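Local atomic coordinates of ABC-type transport system, sugar-family extracellular solute-binding protein (Peptoclostridium difficile 630, PDB entry 6HNK), a protein that probably captures a small solute, possibly a sugar-type ligand, outside the cell and hands it to a membrane ABC transporter for uptake. Residues 38-43 / 89-94; 149-154 / 301-306; 156-161 / 183-188; 211-216 / 239-244; 249-254 / 291-296. The protein carries 1 engineered substitution. All coordinates share one frame; numbering follows the deposited sequence.

Interaction 1. Residues 38-43 / 89-94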
# COMPACT_ATOMS: atom_id res chain seq x y z
N ASP A 38 -9.69 -4.04 5.49
CA ASP A 38 -11.00 -4.73 5.42
C ASP A 38 -11.24 -5.46 4.11
O ASP A 38 -11.85 -6.52 4.10
CB ASP A 38 -12.17 -3.74 5.60
CG ASP A 38 -12.38 -3.31 7.04
OD1 ASP A 38 -11.49 -3.55 7.91
OD2 ASP A 38 -13.45 -2.72 7.30
N ALA A 39 -10.78 -4.87 3.01
CA ALA A 39 -10.95 -5.46 1.68
C ALA A 39 -10.11 -6.73 1.48
O ALA A 39 -10.58 -7.65 0.80
CB ALA A 39 -10.64 -4.44 0.60
N THR A 40 -8.90 -6.79 2.07
CA THR A 40 -8.05 -7.99 1.97
C THR A 40 -8.68 -9.18 2.66
O THR A 40 -8.56 -10.31 2.20
CB THR A 40 -6.65 -7.81 2.59
OG1 THR A 40 -6.77 -7.62 4.01
CG2 THR A 40 -5.92 -6.62 1.99
N ARG A 41 -9.32 -8.92 3.80
CA ARG A 41 -10.18 -9.90 4.47
C ARG A 41 -11.25 -10.42 3.49
O ARG A 41 -11.26 -11.61 3.19
CB ARG A 41 -10.80 -9.28 5.74
CG ARG A 41 -12.17 -9.79 6.20
CD ARG A 41 -12.05 -10.95 7.16
NE ARG A 41 -13.33 -11.26 7.81
CZ ARG A 41 -13.93 -10.52 8.74
NH1 ARG A 41 -13.40 -9.37 9.18
NH2 ARG A 41 -15.08 -10.93 9.25
N THR A 42 -12.11 -9.53 3.00
CA THR A 42 -13.22 -9.90 2.10
C THR A 42 -12.77 -10.83 0.95
O THR A 42 -13.41 -11.86 0.67
CB THR A 42 -13.93 -8.65 1.51
OG1 THR A 42 -14.12 -7.66 2.53
CG2 THR A 42 -15.29 -8.99 0.94
N GLY A 43 -11.64 -10.49 0.32
CA GLY A 43 -11.12 -11.26 -0.81
C GLY A 43 -10.56 -12.62 -0.45
O GLY A 43 -10.82 -13.61 -1.13
N PHE A 89 -3.83 -16.10 8.95
CA PHE A 89 -3.85 -15.00 7.97
C PHE A 89 -3.67 -13.71 8.76
O PHE A 89 -4.45 -13.43 9.67
CB PHE A 89 -5.15 -15.01 7.15
CG PHE A 89 -5.29 -13.85 6.19
CD1 PHE A 89 -4.21 -13.39 5.43
CD2 PHE A 89 -6.53 -13.22 6.01
CE1 PHE A 89 -4.36 -12.32 4.55
CE2 PHE A 89 -6.67 -12.16 5.13
CZ PHE A 89 -5.59 -11.71 4.40
N ALA A 90 -2.62 -12.96 8.43
CA ALA A 90 -2.27 -11.74 9.15
C ALA A 90 -2.35 -10.53 8.22
O ALA A 90 -1.77 -10.54 7.13
CB ALA A 90 -0.87 -11.86 9.72
N ILE A 91 -3.06 -9.50 8.65
CA ILE A 91 -3.32 -8.31 7.84
C ILE A 91 -2.66 -7.11 8.52
O ILE A 91 -3.12 -6.68 9.58
CB ILE A 91 -4.84 -8.07 7.68
CG1 ILE A 91 -5.54 -9.30 7.05
CG2 ILE A 91 -5.11 -6.82 6.84
CD1 ILE A 91 -7.05 -9.32 7.22
N SER A 92 -1.61 -6.59 7.88
CA SER A 92 -0.79 -5.43 8.29
C SER A 92 0.54 -5.89 8.86
O SER A 92 0.65 -7.01 9.36
CB SER A 92 -1.49 -4.46 9.26
OG SER A 92 -1.45 -4.92 10.60
N THR A 93 1.56 -5.04 8.77
CA THR A 93 2.91 -5.37 9.25
C THR A 93 2.96 -5.69 10.76
O THR A 93 3.52 -6.72 11.14
CB THR A 93 3.94 -4.27 8.88
OG1 THR A 93 3.77 -3.89 7.51
CG2 THR A 93 5.37 -4.74 9.10
N PRO A 94 2.35 -4.84 11.62
CA PRO A 94 2.37 -5.17 13.06
C PRO A 94 1.64 -6.48 13.41
O PRO A 94 2.19 -7.29 14.16
CB PRO A 94 1.68 -3.97 13.71
CG PRO A 94 1.76 -2.87 12.71
CD PRO A 94 1.68 -3.56 11.38

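Interaction 2. Residues 149-154 / 301-306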
# COMPACT_ATOMS: atom_id res chain seq x y z
N LYS A 149 3.84 10.32 -18.29
CA LYS A 149 3.39 10.23 -19.69
C LYS A 149 1.99 10.80 -19.88
O LYS A 149 1.77 11.64 -20.75
CB LYS A 149 3.40 8.79 -20.17
CG LYS A 149 4.79 8.24 -20.45
CD LYS A 149 4.72 6.73 -20.65
CE LYS A 149 6.09 6.15 -20.90
NZ LYS A 149 6.14 4.68 -20.63
N ILE A 150 1.05 10.34 -19.04
CA ILE A 150 -0.36 10.72 -19.16
C ILE A 150 -0.62 12.15 -18.66
O ILE A 150 -1.20 12.95 -19.38
CB ILE A 150 -1.29 9.74 -18.42
CG1 ILE A 150 -1.15 8.32 -18.99
CG2 ILE A 150 -2.74 10.20 -18.53
CD1 ILE A 150 -2.00 7.28 -18.29
N PHE A 151 -0.18 12.47 -17.45
CA PHE A 151 -0.58 13.72 -16.78
C PHE A 151 0.43 14.88 -16.80
O PHE A 151 0.09 16.01 -16.44
CB PHE A 151 -1.05 13.40 -15.35
CG PHE A 151 -2.25 12.49 -15.32
CD1 PHE A 151 -3.49 12.94 -15.76
CD2 PHE A 151 -2.14 11.17 -14.90
CE1 PHE A 151 -4.60 12.11 -15.77
CE2 PHE A 151 -3.24 10.32 -14.90
CZ PHE A 151 -4.48 10.80 -15.34
N ALA A 152 1.66 14.62 -17.23
CA ALA A 152 2.67 15.67 -17.33
C ALA A 152 3.63 15.39 -18.50
O ALA A 152 4.84 15.18 -18.29
CB ALA A 152 3.44 15.77 -16.02
N PRO A 153 3.08 15.39 -19.75
CA PRO A 153 3.88 14.94 -20.91
C PRO A 153 5.03 15.88 -21.18
O PRO A 153 4.93 17.06 -20.93
CB PRO A 153 2.88 14.93 -22.07
CG PRO A 153 1.61 15.49 -21.55
CD PRO A 153 1.84 16.05 -20.18
N LYS A 154 6.14 15.32 -21.65
CA LYS A 154 7.37 16.08 -21.88
C LYS A 154 7.87 16.83 -20.62
O LYS A 154 8.54 17.85 -20.72
CB LYS A 154 7.20 17.03 -23.08
CG LYS A 154 7.27 16.35 -24.44
CD LYS A 154 5.97 15.67 -24.82
CE LYS A 154 6.00 15.21 -26.26
NZ LYS A 154 5.06 14.07 -26.43
N LEU A 301 -7.78 21.35 -13.75
CA LEU A 301 -6.55 21.53 -14.52
C LEU A 301 -6.82 21.83 -16.01
O LEU A 301 -5.88 22.09 -16.76
CB LEU A 301 -5.69 20.27 -14.40
CG LEU A 301 -5.11 20.03 -13.01
CD1 LEU A 301 -4.78 18.56 -12.83
CD2 LEU A 301 -3.86 20.88 -12.79
N GLY A 302 -8.08 21.75 -16.43
CA GLY A 302 -8.45 21.90 -17.83
C GLY A 302 -8.12 20.70 -18.68
O GLY A 302 -8.23 20.78 -19.90
N MET A 303 -7.73 19.58 -18.06
CA MET A 303 -7.33 18.37 -18.79
C MET A 303 -8.57 17.54 -19.04
O MET A 303 -9.51 17.58 -18.25
CB MET A 303 -6.33 17.55 -17.98
CG MET A 303 -5.02 18.27 -17.72
SD MET A 303 -3.87 17.31 -16.71
CE MET A 303 -3.48 16.02 -17.88
N GLU A 304 -8.57 16.79 -20.14
CA GLU A 304 -9.66 15.87 -20.40
C GLU A 304 -9.23 14.46 -19.96
O GLU A 304 -8.04 14.18 -19.79
CB GLU A 304 -10.06 15.90 -21.88
CG GLU A 304 -11.57 15.91 -22.12
CD GLU A 304 -11.97 15.33 -23.47
OE1 GLU A 304 -11.22 15.49 -24.46
OE2 GLU A 304 -13.05 14.70 -23.55
N LYS A 305 -10.22 13.59 -19.76
CA LYS A 305 -9.96 12.21 -19.36
C LYS A 305 -9.07 11.51 -20.39
O LYS A 305 -9.30 11.64 -21.60
CB LYS A 305 -11.26 11.42 -19.21
CG LYS A 305 -12.06 11.77 -17.97
CD LYS A 305 -13.27 10.84 -17.87
CE LYS A 305 -13.94 10.89 -16.51
NZ LYS A 305 -14.82 9.70 -16.34
N PRO A 306 -8.05 10.76 -19.92
CA PRO A 306 -7.41 9.84 -20.83
C PRO A 306 -8.44 8.91 -21.44
O PRO A 306 -9.43 8.58 -20.80
CB PRO A 306 -6.44 9.07 -19.93
CG PRO A 306 -6.10 10.03 -18.85
CD PRO A 306 -7.37 10.80 -18.61

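Interaction 3. Residues 156-161 / 183-188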
# COMPACT_ATOMS: atom_id res chain seq x y z
N LYS A 156 10.24 17.74 -17.69
CA LYS A 156 11.69 17.72 -17.48
C LYS A 156 12.08 17.73 -16.01
O LYS A 156 13.16 17.26 -15.66
CB LYS A 156 12.33 18.95 -18.13
CG LYS A 156 12.25 18.96 -19.65
CD LYS A 156 12.14 20.38 -20.17
CE LYS A 156 12.16 20.41 -21.69
NZ LYS A 156 13.48 19.97 -22.24
N THR A 157 11.23 18.27 -15.14
CA THR A 157 11.64 18.48 -13.74
C THR A 157 10.51 18.17 -12.73
O THR A 157 9.44 18.80 -12.74
CB THR A 157 12.27 19.87 -13.54
OG1 THR A 157 12.37 20.16 -12.14
CG2 THR A 157 11.47 20.95 -14.24
N ILE A 158 10.81 17.20 -11.87
CA ILE A 158 9.91 16.71 -10.85
C ILE A 158 10.14 17.47 -9.53
O ILE A 158 11.28 17.63 -9.07
CB ILE A 158 10.13 15.18 -10.64
CG1 ILE A 158 10.00 14.43 -11.97
CG2 ILE A 158 9.13 14.61 -9.63
CD1 ILE A 158 10.31 12.94 -11.88
N GLY A 159 9.06 17.94 -8.93
CA GLY A 159 9.10 18.46 -7.56
C GLY A 159 8.82 17.39 -6.50
O GLY A 159 8.10 16.41 -6.75
N VAL A 160 9.38 17.57 -5.31
CA VAL A 160 9.07 16.68 -4.20
C VAL A 160 9.20 17.46 -2.89
O VAL A 160 10.26 18.01 -2.59
CB VAL A 160 9.93 15.39 -4.25
CG1 VAL A 160 11.42 15.69 -4.10
CG2 VAL A 160 9.48 14.36 -3.21
N MET A 161 8.10 17.55 -2.14
CA MET A 161 8.12 18.14 -0.80
C MET A 161 7.86 17.02 0.20
O MET A 161 7.00 16.17 -0.04
CB MET A 161 7.09 19.25 -0.69
CG MET A 161 7.21 20.08 0.58
SD MET A 161 6.12 21.52 0.57
CE MET A 161 4.53 20.78 0.24
N ASN A 183 16.43 8.25 -15.55
CA ASN A 183 15.46 8.52 -16.63
C ASN A 183 15.57 9.93 -17.29
O ASN A 183 14.85 10.23 -18.25
CB ASN A 183 14.04 8.29 -16.11
CG ASN A 183 13.74 6.81 -15.87
OD1 ASN A 183 13.49 6.39 -14.74
ND2 ASN A 183 13.75 6.03 -16.94
N GLY A 184 16.46 10.79 -16.78
CA GLY A 184 16.72 12.09 -17.38
C GLY A 184 15.84 13.22 -16.87
O GLY A 184 15.64 14.21 -17.58
N PHE A 185 15.34 13.08 -15.65
CA PHE A 185 14.63 14.17 -14.96
C PHE A 185 15.53 14.86 -13.95
O PHE A 185 16.45 14.25 -13.38
CB PHE A 185 13.42 13.65 -14.21
CG PHE A 185 12.38 13.03 -15.08
CD1 PHE A 185 11.50 13.82 -15.79
CD2 PHE A 185 12.27 11.66 -15.18
CE1 PHE A 185 10.53 13.25 -16.59
CE2 PHE A 185 11.30 11.07 -15.98
CZ PHE A 185 10.43 11.86 -16.69
N LYS A 186 15.22 16.13 -13.72
CA LYS A 186 15.82 16.92 -12.66
C LYS A 186 14.88 16.87 -11.48
O LYS A 186 13.66 16.67 -11.66
CB LYS A 186 16.03 18.38 -13.12
CG LYS A 186 16.75 18.50 -14.45
CD LYS A 186 17.73 19.66 -14.50
CE LYS A 186 18.87 19.41 -15.48
NZ LYS A 186 20.21 19.60 -14.84
N VAL A 187 15.43 17.03 -10.28
CA VAL A 187 14.63 17.02 -9.03
C VAL A 187 14.77 18.38 -8.33
O VAL A 187 15.86 18.98 -8.33
CB VAL A 187 15.09 15.90 -8.07
CG1 VAL A 187 14.18 15.84 -6.85
CG2 VAL A 187 15.12 14.56 -8.77
N VAL A 188 13.66 18.87 -7.77
CA VAL A 188 13.68 20.02 -6.86
C VAL A 188 13.07 19.54 -5.55
O VAL A 188 11.95 19.01 -5.54
CB VAL A 188 12.89 21.24 -7.38
CG1 VAL A 188 13.15 22.47 -6.51
CG2 VAL A 188 13.27 21.57 -8.82

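Interaction 4. Residues 211-216 / 239-244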
# COMPACT_ATOMS: atom_id res chain seq x y z
N VAL A 211 5.73 18.82 -12.42
CA VAL A 211 4.97 17.78 -11.73
C VAL A 211 5.43 17.69 -10.27
O VAL A 211 6.63 17.85 -10.00
CB VAL A 211 5.14 16.39 -12.43
CG1 VAL A 211 6.61 15.96 -12.49
CG2 VAL A 211 4.31 15.31 -11.74
N LEU A 212 4.50 17.46 -9.35
CA LEU A 212 4.84 17.20 -7.94
C LEU A 212 4.52 15.75 -7.58
O LEU A 212 3.42 15.27 -7.87
CB LEU A 212 4.07 18.13 -7.00
CG LEU A 212 4.48 18.04 -5.51
CD1 LEU A 212 5.73 18.85 -5.22
CD2 LEU A 212 3.35 18.47 -4.59
N TYR A 213 5.46 15.08 -6.91
CA TYR A 213 5.25 13.74 -6.36
C TYR A 213 5.08 13.82 -4.85
O TYR A 213 5.97 14.28 -4.14
CB TYR A 213 6.41 12.81 -6.71
CG TYR A 213 6.18 11.36 -6.33
CD1 TYR A 213 5.15 10.62 -6.90
CD2 TYR A 213 7.00 10.73 -5.39
CE1 TYR A 213 4.94 9.30 -6.55
CE2 TYR A 213 6.78 9.41 -5.03
CZ TYR A 213 5.76 8.70 -5.61
OH TYR A 213 5.56 7.39 -5.26
N VAL A 214 3.93 13.36 -4.37
CA VAL A 214 3.62 13.31 -2.94
C VAL A 214 3.86 11.87 -2.47
O VAL A 214 3.06 10.97 -2.77
CB VAL A 214 2.15 13.72 -2.67
CG1 VAL A 214 1.86 13.77 -1.17
CG2 VAL A 214 1.85 15.08 -3.29
N PRO A 215 4.99 11.62 -1.77
CA PRO A 215 5.18 10.29 -1.16
C PRO A 215 4.19 9.99 -0.01
O PRO A 215 3.43 10.87 0.40
CB PRO A 215 6.62 10.34 -0.63
CG PRO A 215 6.99 11.78 -0.59
CD PRO A 215 6.23 12.42 -1.70
N THR A 216 4.20 8.75 0.48
CA THR A 216 3.47 8.38 1.68
C THR A 216 4.25 8.97 2.86
O THR A 216 5.23 8.41 3.31
CB THR A 216 3.34 6.86 1.83
OG1 THR A 216 4.64 6.28 1.93
CG2 THR A 216 2.63 6.24 0.63
N ILE A 239 1.14 13.85 -8.44
CA ILE A 239 1.14 12.37 -8.42
C ILE A 239 1.39 11.89 -7.00
O ILE A 239 2.35 12.32 -6.35
CB ILE A 239 2.25 11.78 -9.35
CG1 ILE A 239 2.12 12.30 -10.79
CG2 ILE A 239 2.22 10.25 -9.31
CD1 ILE A 239 0.78 12.03 -11.45
N ALA A 240 0.54 10.99 -6.52
CA ALA A 240 0.66 10.45 -5.17
C ALA A 240 1.04 8.98 -5.20
O ALA A 240 0.77 8.28 -6.18
CB ALA A 240 -0.63 10.65 -4.40
N ALA A 241 1.65 8.52 -4.12
CA ALA A 241 2.06 7.14 -3.96
C ALA A 241 0.94 6.22 -3.52
O ALA A 241 1.13 5.00 -3.51
CB ALA A 241 3.20 7.06 -2.95
N GLU A 242 -0.21 6.78 -3.13
CA GLU A 242 -1.36 5.95 -2.74
C GLU A 242 -2.68 6.70 -2.91
O GLU A 242 -2.69 7.89 -3.15
CB GLU A 242 -1.17 5.45 -1.30
CG GLU A 242 -0.99 6.55 -0.26
CD GLU A 242 -0.68 6.02 1.14
OE1 GLU A 242 -0.57 6.85 2.08
OE2 GLU A 242 -0.54 4.78 1.31
N SER A 243 -3.80 5.97 -2.78
CA SER A 243 -5.15 6.51 -3.09
C SER A 243 -5.63 7.61 -2.16
O SER A 243 -6.42 8.46 -2.58
CB SER A 243 -6.21 5.41 -3.07
OG SER A 243 -6.95 5.47 -1.87
N GLY A 244 -5.20 7.57 -0.90
CA GLY A 244 -5.63 8.53 0.10
C GLY A 244 -5.50 9.98 -0.33
O GLY A 244 -6.49 10.69 -0.39

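Interaction 5. Residues 249-254 / 291-296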
# COMPACT_ATOMS: atom_id res chain seq x y z
N GLY A 249 -7.47 15.62 -3.07
CA GLY A 249 -7.02 16.69 -3.98
C GLY A 249 -5.70 16.56 -4.75
O GLY A 249 -5.24 17.53 -5.36
N ALA A 250 -5.09 15.37 -4.73
CA ALA A 250 -4.00 15.04 -5.65
C ALA A 250 -4.61 14.49 -6.95
O ALA A 250 -5.79 14.13 -6.97
CB ALA A 250 -3.05 14.04 -5.02
N LEU A 251 -3.82 14.42 -8.02
CA LEU A 251 -4.40 14.12 -9.33
C LEU A 251 -4.60 12.66 -9.53
O LEU A 251 -5.69 12.24 -9.91
CB LEU A 251 -3.57 14.68 -10.49
CG LEU A 251 -4.16 14.43 -11.90
CD1 LEU A 251 -5.64 14.79 -12.02
CD2 LEU A 251 -3.34 15.19 -12.92
N ALA A 252 -3.56 11.88 -9.31
CA ALA A 252 -3.61 10.44 -9.57
C ALA A 252 -2.59 9.68 -8.79
O ALA A 252 -1.64 10.24 -8.24
CB ALA A 252 -3.42 10.16 -11.05
N CYS A 253 -2.79 8.38 -8.74
CA CYS A 253 -1.84 7.48 -8.13
C CYS A 253 -1.96 6.14 -8.80
O CYS A 253 -2.91 5.89 -9.55
CB CYS A 253 -2.15 7.32 -6.65
SG CYS A 253 -3.74 6.51 -6.33
N GLN A 254 -1.00 5.28 -8.51
CA GLN A 254 -1.03 3.92 -8.98
C GLN A 254 -1.35 3.04 -7.76
O GLN A 254 -0.48 2.34 -7.23
CB GLN A 254 0.31 3.60 -9.65
CG GLN A 254 0.26 2.40 -10.59
CD GLN A 254 0.06 2.76 -12.05
OE1 GLN A 254 0.76 3.62 -12.60
NE2 GLN A 254 -0.87 2.06 -12.71
N ILE A 291 -4.95 2.50 -12.15
CA ILE A 291 -4.72 3.95 -12.15
C ILE A 291 -5.96 4.61 -11.57
O ILE A 291 -7.07 4.41 -12.10
CB ILE A 291 -4.49 4.52 -13.57
CG1 ILE A 291 -3.16 3.99 -14.15
CG2 ILE A 291 -4.46 6.05 -13.55
CD1 ILE A 291 -2.87 4.41 -15.59
N ILE A 292 -5.78 5.40 -10.52
CA ILE A 292 -6.87 6.10 -9.88
C ILE A 292 -6.69 7.60 -10.04
O ILE A 292 -5.71 8.16 -9.58
CB ILE A 292 -6.96 5.76 -8.40
CG1 ILE A 292 -7.19 4.25 -8.23
CG2 ILE A 292 -8.10 6.53 -7.74
CD1 ILE A 292 -6.96 3.74 -6.82
N VAL A 293 -7.66 8.24 -10.69
CA VAL A 293 -7.57 9.65 -11.06
C VAL A 293 -8.67 10.46 -10.37
O VAL A 293 -9.82 10.05 -10.32
CB VAL A 293 -7.71 9.83 -12.59
CG1 VAL A 293 -7.68 11.29 -13.00
CG2 VAL A 293 -6.62 9.07 -13.32
N ASN A 294 -8.30 11.63 -9.87
CA ASN A 294 -9.28 12.54 -9.33
C ASN A 294 -9.95 13.29 -10.47
O ASN A 294 -9.44 14.31 -10.96
CB ASN A 294 -8.64 13.49 -8.32
CG ASN A 294 -9.66 14.08 -7.37
OD1 ASN A 294 -10.71 14.57 -7.79
ND2 ASN A 294 -9.36 14.04 -6.08
N GLU A 295 -11.08 12.75 -10.92
CA GLU A 295 -12.01 13.38 -11.86
C GLU A 295 -12.08 14.91 -11.74
O GLU A 295 -11.91 15.62 -12.73
CB GLU A 295 -13.40 12.79 -11.61
CG GLU A 295 -14.50 13.18 -12.57
CD GLU A 295 -15.71 12.28 -12.41
OE1 GLU A 295 -16.40 12.37 -11.37
OE2 GLU A 295 -15.98 11.48 -13.33
N ASP A 296 -12.32 15.39 -10.51
CA ASP A 296 -12.55 16.82 -10.24
C ASP A 296 -11.29 17.61 -10.49
O ASP A 296 -11.34 18.64 -11.18
CB ASP A 296 -13.01 17.09 -8.79
CG ASP A 296 -14.47 16.71 -8.53
OD1 ASP A 296 -15.33 16.88 -9.42
OD2 ASP A 296 -14.75 16.26 -7.39

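Interaction 1. Residues 38-43 / 89-94
Helix 35-50 lies on the five-stranded parallel sheet of one α/β lobe of a binding protein of the periplasmic type, and here T40 and R41 settle on F89 and I91 of the central strand, 87-91. Helix and strand run almost antiparallel, at 156°, with T40 facing I91 in the register. The T40 hydroxyl rests against two branches of the isoleucine: OG1 is 3.4 Å from I91 CG2 and 3.6 Å from I91 CD1, while the two side chains slide past one another in opposite directions. With OG1 tucked between its backbone N and carbonyl carbon (chi1 65°), T40 can also hydrogen-bond to L37 O in the preceding turn, so a polar atom pressed on aliphatic surface is satisfied by its own helix. Farther along, I91 CD1 reaches R41 CB at 4.0 Å. Only the root of the arginine takes part, because its chain bends at chi2 and leads off to a cation-pi contact with F63. F89 presents an edge to the helix, its CE2 3.9 Å from T40 O, with R41 CA also near the ring plane. One face of the same ring is overlaid by I91 CG1, shifted toward the rim and 3.5 Å above the plane. The contact is thus a small, buried, mainly apolar seam of 163 Å². T111 on the adjacent strand 108-113 touches T40, F89 and I91, whereas I28 and Q30 on strand 24-30 flank I91; Y258 of helix 258-273 also packs on T40.

Interaction 2. Residues 149-154 / 301-306
F151 turns the edge of its ring to the methyl end of M303, with CD1 3.7 Å from CE and that methyl close to the ring plane. The pair joins the end of the short helix 148-151 to the loop between helix 295-300 and strand 311-314, on the lobe built around the seven-stranded mixed sheet. The loop starts at a Schellman motif: G302, at a positive phi of 75°, ends the helix, and M303 then points its side chain at F151. M303 is straight until its last bond, where the bend at chi3 (69°) carries CE round to the phenylalanine. The same methyl lies 3.8 Å from F151 O, so it touches both the ring and the backbone of one residue. P306 is the second anchor of the loop. Its ring crosses the F151 side chain at about a right angle, and CG approaches F151 CZ to 3.9 Å. The side-chain contacts between the segments are apolar, so the fit depends on shape and on the exclusion of water, with 207 Å² buried in total. Behind F151 lie L251, V293 and L298, which continue this hydrophobic patch into the sheet and helix 295-300; P306 is backed by I311 and Y313 of strand 311-314. I150 completes the grip. The CG2 methyl of I150 sits over the centre of the F151 ring, 3.5 Å above the plane, and meets P306 CG at 3.4 Å.

Interaction 3. Residues 156-161 / 183-188
Four backbone hydrogen bonds zip K156 to V160 against K186 and V188. The first, K186 N to K156 O at 3.0 Å, is nearly straight (173° at the hydrogen) and lies in the carbonyl plane. K186 then accepts in turn, its O taking I158 N at 2.9 Å, and I158 O receives V188 N. The last bond, V160 N to V188 O, is more bent at the hydrogen (145°), although it comes in close to the C=O direction. Each of these carbonyls also meets a CA-H of the opposite segment, for example T157 CA to K186 O, 3.4 Å. Outward from the backbone the two sheet faces differ. T157, K186 and V188 share one, where T157 OG1 touches V188 CG2 at 3.7 Å and also makes a weak hydrogen bond to K208 O. I158 and V187 occupy the other. Here I158 sends CD1 over one face of the F185 ring, a CH-pi contact 4.2 Å from the centroid and offset toward the rim, while K156 O sits at the ring edge. Farther along, V160 CG1 meets V187 CG1 at 3.9 Å; V160 keeps this methyl between its backbone N and carbonyl carbon (chi1 63°). A180 of helix 167-183 packs on F185 and V187, and L148 covers I158 and F185. Strand 157-163, helix 167-183 and strand 186-192 together form a beta-alpha-beta unit whose two strands are parallel neighbours, the second being the outermost strand at this side of the seven-stranded sheet.

Interaction 4. Residues 211-216 / 239-244
Y213 leans along strand 238-240, its parallel neighbour in the seven-stranded sheet of this α/β lobe, and its contacts change from root to tip. CB lies 4.1 Å from I239 O. Because CG is anti to the backbone N (chi1 -173°), the ring sweeps along the partner strand: CG and CD1 pass I239 O, CD1 at 3.3 Å, and CD1 also reaches I239 CG2 at 3.8 Å. CE1 still touches the same methyl, with I239 CB at the ring edge and in its plane. Beyond them CZ reaches A241 CB, and OH ends 3.3 Å from that methyl carbon. The backbone bonds set the register that puts the ring beside I239. I239 N donates to L212 O at 2.7 Å, and I239 O accepts V214 N at the same length, so I239 is clasped on both sides of Y213. A third bond, A241 N to V214 O at 3.1 Å, carries the pairing just past the end of strand 238-240. Before Y213 in the strand, V211 CG2 packs against I239 CG1. Strand 157-163 flanks 211-214 on its other edge through G159, while A240 pairs with A252 beyond. After the strands the chains stay together: T216 CG2 rests on A241 CB; the T216 and E242 side chains cross at about a right angle, CG2 3.4 Å from E242 CD and nearly equidistant from the two carboxylate oxygens.

Interaction 5. Residues 249-254 / 291-296
The side-chain amide of N294 is the flat group at this contact. A250 O sits obliquely to it, 3.7 Å from N294 ND2, and closer, 3.2 Å, to N294 CB; ND2 also approaches G249 N without bonding to it. ND2 hydrogen-bonds instead to V246 O, the carbonyl that also takes G249 N in the Schellman motif closing helix 243-247. At the other end of the amide, N294 OD1 accepts from D296 N at 3.3 Å, a weak capping bond, so that N294 is the N-cap of helix 295-300. With CG anti to the backbone N (chi1 -159°), N294 is able to face both helix ends. Its own N-H gives the straightest bond between the segments, 2.7 Å to L251 O with 177° at the hydrogen. From there the strands run antiparallel: A252 and V293 form a non-hydrogen-bonded pair, and C253 and I292 a hydrogen-bonded one, closed by C253 N to I292 O at 3.0 Å and I292 N to C253 O at 3.1 Å. Side chains of A252 and V293 share a face, CB to CG2 4.1 Å, and L251 lies alongside V293, pointing the same way. On the opposite face C253 SG rests on I292 CB at 3.9 Å. A252 also touches F151, and strand 311-314 lies beside 289-294. Chemically this divides the labour: backbone bonds and apolar side chains hold the two strands, while one buried asparagine amide bonds to the end of one helix through ND2 and caps the start of the next, weakly, through OD1, which probably helps tie the two together.

Interaction 1 stands alone in the five-stranded lobe, its centre about 34 Å from interaction 2 and 23 Å from interaction 4, on the opposite side of the chain's centre. The other four share the second lobe. Interactions 3, 4 and 5 follow one another across the seven-stranded sheet: G159 bonds to V211 and Y213, and A240 N to A252 O, so their strands sit side by side. Interactions 4 and 5 are only 9 Å apart between centres. In the sequence, interaction 1 comes first, and interaction 2 spans the three sheet contacts, bridging residues 149-154 and 301-306. Two lobes separated this way are consistent with a solute-binding cleft between them.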